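Galactose mutarotase-like protein (Clostridium acetobutylicum, PDB 3OS7) probably binds carbohydrate and may interconvert the anomers of an aldose sugar, as an aldose 1-epimerase would. Local coordinates at residues N272-Y283 / W330-M341. Numbering follows the deposited sequence. Where two conformers were deposited one is given.
Sequences NTRVVYEMSSEY and WSGVCKLYIENM
Arg-274, Val-276 and Glu-278 pair with Glu-339, Tyr-337 and Lys-335 respectively, two backbone hydrogen bonds to each pair, which zips strands 273-279 and 330-340 together antiparallel. Past the last bridge Ser-280 N still reaches Val-333 O, and Ser-280 OG takes over as acceptor for Val-333 N (3.1 Å) while donating to Glu-282 OE1, tying the type I turn 280-283 to the partner strand.

On the face carrying these hydrogen-bonded pairs, the Tyr-337 ring lies across Val-276, whose CB sits over it 3.8 Å from the centroid. Tyr-337 CG stands between the backbone N and the carbonyl carbon (chi1 48°), which brings the ring over the neighbouring strand, and its OH donates to Glu-278 OE1 (2.8 Å), from above the carboxylate plane. Arg-274 NH1 forms a salt bridge to Glu-339 OE2 (2.8 Å) on its anti side, the two planes nearly perpendicular; Met-341 CG lies over one guanidinium face, toward its rim, and NE has a second carboxylate in Glu-267.

The other face is largely apolar and aromatic in its middle, with Tyr-277 OH bonded to Ser-186. Leu-336 CD2 packs on Tyr-277 CD1 (3.4 Å), and Cys-334 SG lies obliquely to the Tyr-283 ring, 3.5 Å from CE2. Trp-330 and Tyr-283 form an offset edge-to-face pair, planes at 84°, with Trp-330 CH2 nearest to Tyr-283 OH.

Strand 263-268 continues the sheet beyond 273-279, and strand 163-172 beyond 330-340; this face packs on strands 178-189 and 297-303, within the beta-sandwich of the galactose mutarotase fold.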
loop_
_atom_site.group_PDB
_atom_site.type_symbol
_atom_site.label_atom_id
_atom_site.label_comp_id
_atom_site.label_asym_id
_atom_site.label_seq_id
_atom_site.Cartn_x
_atom_site.Cartn_y
_atom_site.Cartn_z
ATOM N N ASN A 272 12.938 7.061 -20.894
ATOM C CA ASN A 272 13.960 7.540 -19.958
ATOM C C ASN A 272 13.414 8.019 -18.602
ATOM O O ASN A 272 13.939 8.972 -18.013
ATOM C CB ASN A 272 14.837 8.661 -20.554
ATOM C CG ASN A 272 16.204 8.731 -19.864
ATOM O OD1 ASN A 272 16.934 7.746 -19.864
ATOM N ND2 ASN A 272 16.525 9.859 -19.234
ATOM N N THR A 273 12.393 7.334 -18.124
ATOM C CA THR A 273 11.718 7.686 -16.877
ATOM C C THR A 273 11.557 6.485 -15.949
ATOM O O THR A 273 11.217 5.392 -16.378
ATOM C CB THR A 273 10.304 8.239 -17.201
ATOM O OG1 THR A 273 10.418 9.255 -18.203
ATOM C CG2 THR A 273 9.609 8.824 -15.954
ATOM N N ARG A 274 11.751 6.737 -14.645
ATOM C CA ARG A 274 11.612 5.733 -13.595
ATOM C C ARG A 274 10.593 6.247 -12.573
ATOM O O ARG A 274 10.686 7.406 -12.156
ATOM C CB ARG A 274 12.963 5.538 -12.896
ATOM C CG ARG A 274 12.911 4.571 -11.781
ATOM C CD ARG A 274 14.206 4.479 -11.032
ATOM N NE ARG A 274 15.266 3.966 -11.880
ATOM C CZ ARG A 274 16.304 4.650 -12.323
ATOM N NH1 ARG A 274 16.448 5.924 -12.020
ATOM N NH2 ARG A 274 17.192 4.046 -13.126
ATOM N N VAL A 275 9.639 5.399 -12.189
ATOM C CA VAL A 275 8.753 5.662 -11.054
ATOM C C VAL A 275 9.341 4.960 -9.841
ATOM O O VAL A 275 9.701 3.792 -9.916
ATOM C CB VAL A 275 7.311 5.173 -11.301
ATOM C CG1 VAL A 275 6.508 5.191 -9.999
ATOM C CG2 VAL A 275 6.633 6.062 -12.393
ATOM N N VAL A 276 9.516 5.703 -8.756
ATOM C CA VAL A 276 10.161 5.166 -7.556
ATOM C C VAL A 276 9.178 5.105 -6.388
ATOM O O VAL A 276 8.478 6.089 -6.096
ATOM C CB VAL A 276 11.381 6.024 -7.137
ATOM C CG1 VAL A 276 12.055 5.416 -5.906
ATOM C CG2 VAL A 276 12.392 6.174 -8.287
ATOM N N TYR A 277 9.158 3.964 -5.712
ATOM C CA TYR A 277 8.327 3.720 -4.540
ATOM C C TYR A 277 9.267 3.324 -3.403
ATOM O O TYR A 277 9.636 2.159 -3.247
ATOM C CB TYR A 277 7.336 2.594 -4.849
ATOM C CG TYR A 277 6.244 2.297 -3.836
ATOM C CD1 TYR A 277 5.872 3.197 -2.845
ATOM C CD2 TYR A 277 5.528 1.084 -3.912
ATOM C CE1 TYR A 277 4.810 2.908 -1.987
ATOM C CE2 TYR A 277 4.504 0.800 -3.039
ATOM C CZ TYR A 277 4.153 1.697 -2.079
ATOM O OH TYR A 277 3.093 1.414 -1.221
ATOM N N GLU A 278 9.681 4.318 -2.631
ATOM C CA GLU A 278 10.629 4.134 -1.531
ATOM C C GLU A 278 9.869 3.852 -0.233
ATOM O O GLU A 278 8.889 4.510 0.094
ATOM C CB GLU A 278 11.507 5.383 -1.404
ATOM C CG GLU A 278 12.632 5.275 -0.414
ATOM C CD GLU A 278 13.669 6.419 -0.524
ATOM O OE1 GLU A 278 13.515 7.367 -1.337
ATOM O OE2 GLU A 278 14.668 6.327 0.221
HETATM N N MSE A 279 10.334 2.862 0.496
HETATM C CA MSE A 279 9.662 2.393 1.698
HETATM C C MSE A 279 10.613 2.454 2.877
HETATM O O MSE A 279 11.772 2.052 2.761
HETATM C CB MSE A 279 9.227 0.944 1.513
HETATM C CG MSE A 279 8.427 0.690 0.304
HETATM SE SE MSE A 279 8.424 -1.175 -0.235
HETATM C CE MSE A 279 7.646 -0.816 -1.931
ATOM N N SER A 280 10.104 2.899 4.017
ATOM C CA SER A 280 10.906 2.919 5.254
ATOM C C SER A 280 11.130 1.499 5.780
ATOM O O SER A 280 10.438 0.537 5.380
ATOM C CB SER A 280 10.245 3.795 6.321
ATOM O OG SER A 280 9.070 3.188 6.849
ATOM N N SER A 281 12.084 1.376 6.699
ATOM C CA SER A 281 12.488 0.095 7.287
ATOM C C SER A 281 11.387 -0.613 8.045
ATOM O O SER A 281 11.499 -1.807 8.351
ATOM C CB SER A 281 13.663 0.307 8.263
ATOM O OG SER A 281 14.792 0.806 7.601
ATOM N N GLU A 282 10.322 0.116 8.392
ATOM C CA GLU A 282 9.172 -0.511 9.030
ATOM C C GLU A 282 8.500 -1.528 8.117
ATOM O O GLU A 282 7.805 -2.444 8.601
ATOM C CB GLU A 282 8.137 0.541 9.469
ATOM C CG GLU A 282 8.528 1.314 10.747
ATOM C CD GLU A 282 9.521 2.430 10.502
ATOM O OE1 GLU A 282 9.730 2.844 9.345
ATOM O OE2 GLU A 282 10.115 2.905 11.475
ATOM N N TYR A 283 8.711 -1.376 6.810
ATOM C CA TYR A 283 8.137 -2.318 5.837
ATOM C C TYR A 283 9.153 -3.423 5.559
ATOM O O TYR A 283 10.245 -3.171 5.058
ATOM C CB TYR A 283 7.706 -1.594 4.571
ATOM C CG TYR A 283 6.606 -0.618 4.828
ATOM C CD1 TYR A 283 5.317 -1.060 5.087
ATOM C CD2 TYR A 283 6.853 0.740 4.876
ATOM C CE1 TYR A 283 4.275 -0.144 5.366
ATOM C CE2 TYR A 283 5.822 1.664 5.175
ATOM C CZ TYR A 283 4.535 1.208 5.392
ATOM O OH TYR A 283 3.507 2.111 5.653
ATOM N N TRP A 330 2.504 3.239 16.050
ATOM C CA TRP A 330 3.392 2.757 14.987
ATOM C C TRP A 330 3.286 3.777 13.854
ATOM O O TRP A 330 2.199 4.322 13.605
ATOM C CB TRP A 330 2.924 1.370 14.480
ATOM C CG TRP A 330 3.662 0.914 13.194
ATOM C CD1 TRP A 330 4.771 0.126 13.125
ATOM C CD2 TRP A 330 3.318 1.238 11.843
ATOM N NE1 TRP A 330 5.134 -0.059 11.820
ATOM C CE2 TRP A 330 4.260 0.617 11.012
ATOM C CE3 TRP A 330 2.281 1.961 11.257
ATOM C CZ2 TRP A 330 4.220 0.739 9.630
ATOM C CZ3 TRP A 330 2.240 2.079 9.894
ATOM C CH2 TRP A 330 3.206 1.487 9.095
ATOM N N SER A 331 4.398 4.062 13.189
ATOM C CA SER A 331 4.394 4.918 12.002
ATOM C C SER A 331 5.365 4.379 10.942
ATOM O O SER A 331 6.459 3.896 11.273
ATOM C CB SER A 331 4.776 6.355 12.369
ATOM O OG SER A 331 4.843 7.188 11.220
ATOM N N GLY A 332 4.978 4.475 9.679
ATOM C CA GLY A 332 5.860 4.123 8.580
ATOM C C GLY A 332 5.746 5.174 7.505
ATOM O O GLY A 332 4.705 5.839 7.398
ATOM N N VAL A 333 6.803 5.332 6.712
ATOM C CA VAL A 333 6.826 6.316 5.647
ATOM C C VAL A 333 7.161 5.688 4.300
ATOM O O VAL A 333 8.114 4.900 4.196
ATOM C CB VAL A 333 7.890 7.374 5.934
ATOM C CG1 VAL A 333 7.949 8.415 4.845
ATOM C CG2 VAL A 333 7.655 8.004 7.303
ATOM N N CYS A 334 6.416 6.074 3.264
ATOM C CA CYS A 334 6.755 5.737 1.873
ATOM C C CYS A 334 6.782 7.005 1.052
ATOM O O CYS A 334 6.178 8.023 1.452
ATOM C CB CYS A 334 5.756 4.776 1.269
ATOM S SG CYS A 334 5.729 3.151 2.044
ATOM N N LYS A 335 7.535 6.979 -0.039
ATOM C CA LYS A 335 7.626 8.099 -0.945
ATOM C C LYS A 335 7.407 7.615 -2.362
ATOM O O LYS A 335 7.861 6.548 -2.727
ATOM C CB LYS A 335 8.993 8.778 -0.822
ATOM C CG LYS A 335 9.222 9.423 0.513
ATOM C CD LYS A 335 10.631 9.992 0.622
ATOM C CE LYS A 335 10.888 10.542 2.019
ATOM N NZ LYS A 335 12.256 11.130 2.147
ATOM N N LEU A 336 6.694 8.406 -3.151
ATOM C CA LEU A 336 6.491 8.098 -4.558
ATOM C C LEU A 336 6.948 9.328 -5.356
ATOM O O LEU A 336 6.518 10.439 -5.082
ATOM C CB LEU A 336 5.009 7.847 -4.823
ATOM C CG LEU A 336 4.457 6.502 -4.434
ATOM C CD1 LEU A 336 2.907 6.531 -4.567
ATOM C CD2 LEU A 336 5.041 5.417 -5.332
ATOM N N TYR A 337 7.799 9.108 -6.345
ATOM C CA TYR A 337 8.321 10.192 -7.176
ATOM C C TYR A 337 8.765 9.673 -8.525
ATOM O O TYR A 337 8.889 8.462 -8.738
ATOM C CB TYR A 337 9.494 10.924 -6.492
ATOM C CG TYR A 337 10.597 10.067 -5.892
ATOM C CD1 TYR A 337 10.463 9.543 -4.618
ATOM C CD2 TYR A 337 11.814 9.855 -6.572
ATOM C CE1 TYR A 337 11.474 8.778 -4.047
ATOM C CE2 TYR A 337 12.823 9.116 -6.004
ATOM C CZ TYR A 337 12.648 8.565 -4.740
ATOM O OH TYR A 337 13.632 7.817 -4.119
ATOM N N ILE A 338 9.027 10.601 -9.426
ATOM C CA ILE A 338 9.450 10.298 -10.788
ATOM C C ILE A 338 10.855 10.852 -10.968
ATOM O O ILE A 338 11.175 11.948 -10.474
ATOM C CB ILE A 338 8.508 10.998 -11.818
ATOM C CG1 ILE A 338 7.053 10.622 -11.560
ATOM C CG2 ILE A 338 8.925 10.667 -13.275
ATOM C CD1 ILE A 338 6.022 11.624 -12.146
ATOM N N GLU A 339 11.703 10.121 -11.678
ATOM C CA GLU A 339 13.039 10.655 -11.971
ATOM C C GLU A 339 13.500 10.236 -13.350
ATOM O O GLU A 339 12.960 9.282 -13.944
ATOM C CB GLU A 339 14.041 10.277 -10.862
ATOM C CG GLU A 339 14.262 8.822 -10.722
ATOM C CD GLU A 339 15.187 8.407 -9.576
ATOM O OE1 GLU A 339 15.342 9.121 -8.564
ATOM O OE2 GLU A 339 15.744 7.294 -9.697
ATOM N N ASN A 340 14.464 10.990 -13.873
ATOM C CA ASN A 340 15.083 10.674 -15.163
ATOM C C ASN A 340 16.004 9.509 -14.983
ATOM O O ASN A 340 16.588 9.362 -13.929
ATOM C CB ASN A 340 15.896 11.862 -15.688
ATOM C CG ASN A 340 15.044 13.045 -16.011
ATOM O OD1 ASN A 340 13.852 12.909 -16.277
ATOM N ND2 ASN A 340 15.642 14.238 -15.972
HETATM N N MSE A 341 16.129 8.673 -15.996
HETATM C CA MSE A 341 17.097 7.581 -15.965
HETATM C C MSE A 341 18.387 8.022 -16.636
HETATM O O MSE A 341 18.425 9.020 -17.363
HETATM O OXT MSE A 341 19.426 7.372 -16.487
HETATM C CB MSE A 341 16.535 6.348 -16.681
HETATM C CG MSE A 341 15.295 5.794 -16.018
HETATM SE SE MSE A 341 14.488 4.310 -16.915
HETATM C CE MSE A 341 16.062 3.161 -17.213
HETATM O O HOH W 1 19.538 5.937 -13.762
HETATM O O HOH W 2 7.167 -2.282 11.301
HETATM O O HOH W 3 3.525 4.692 4.736
#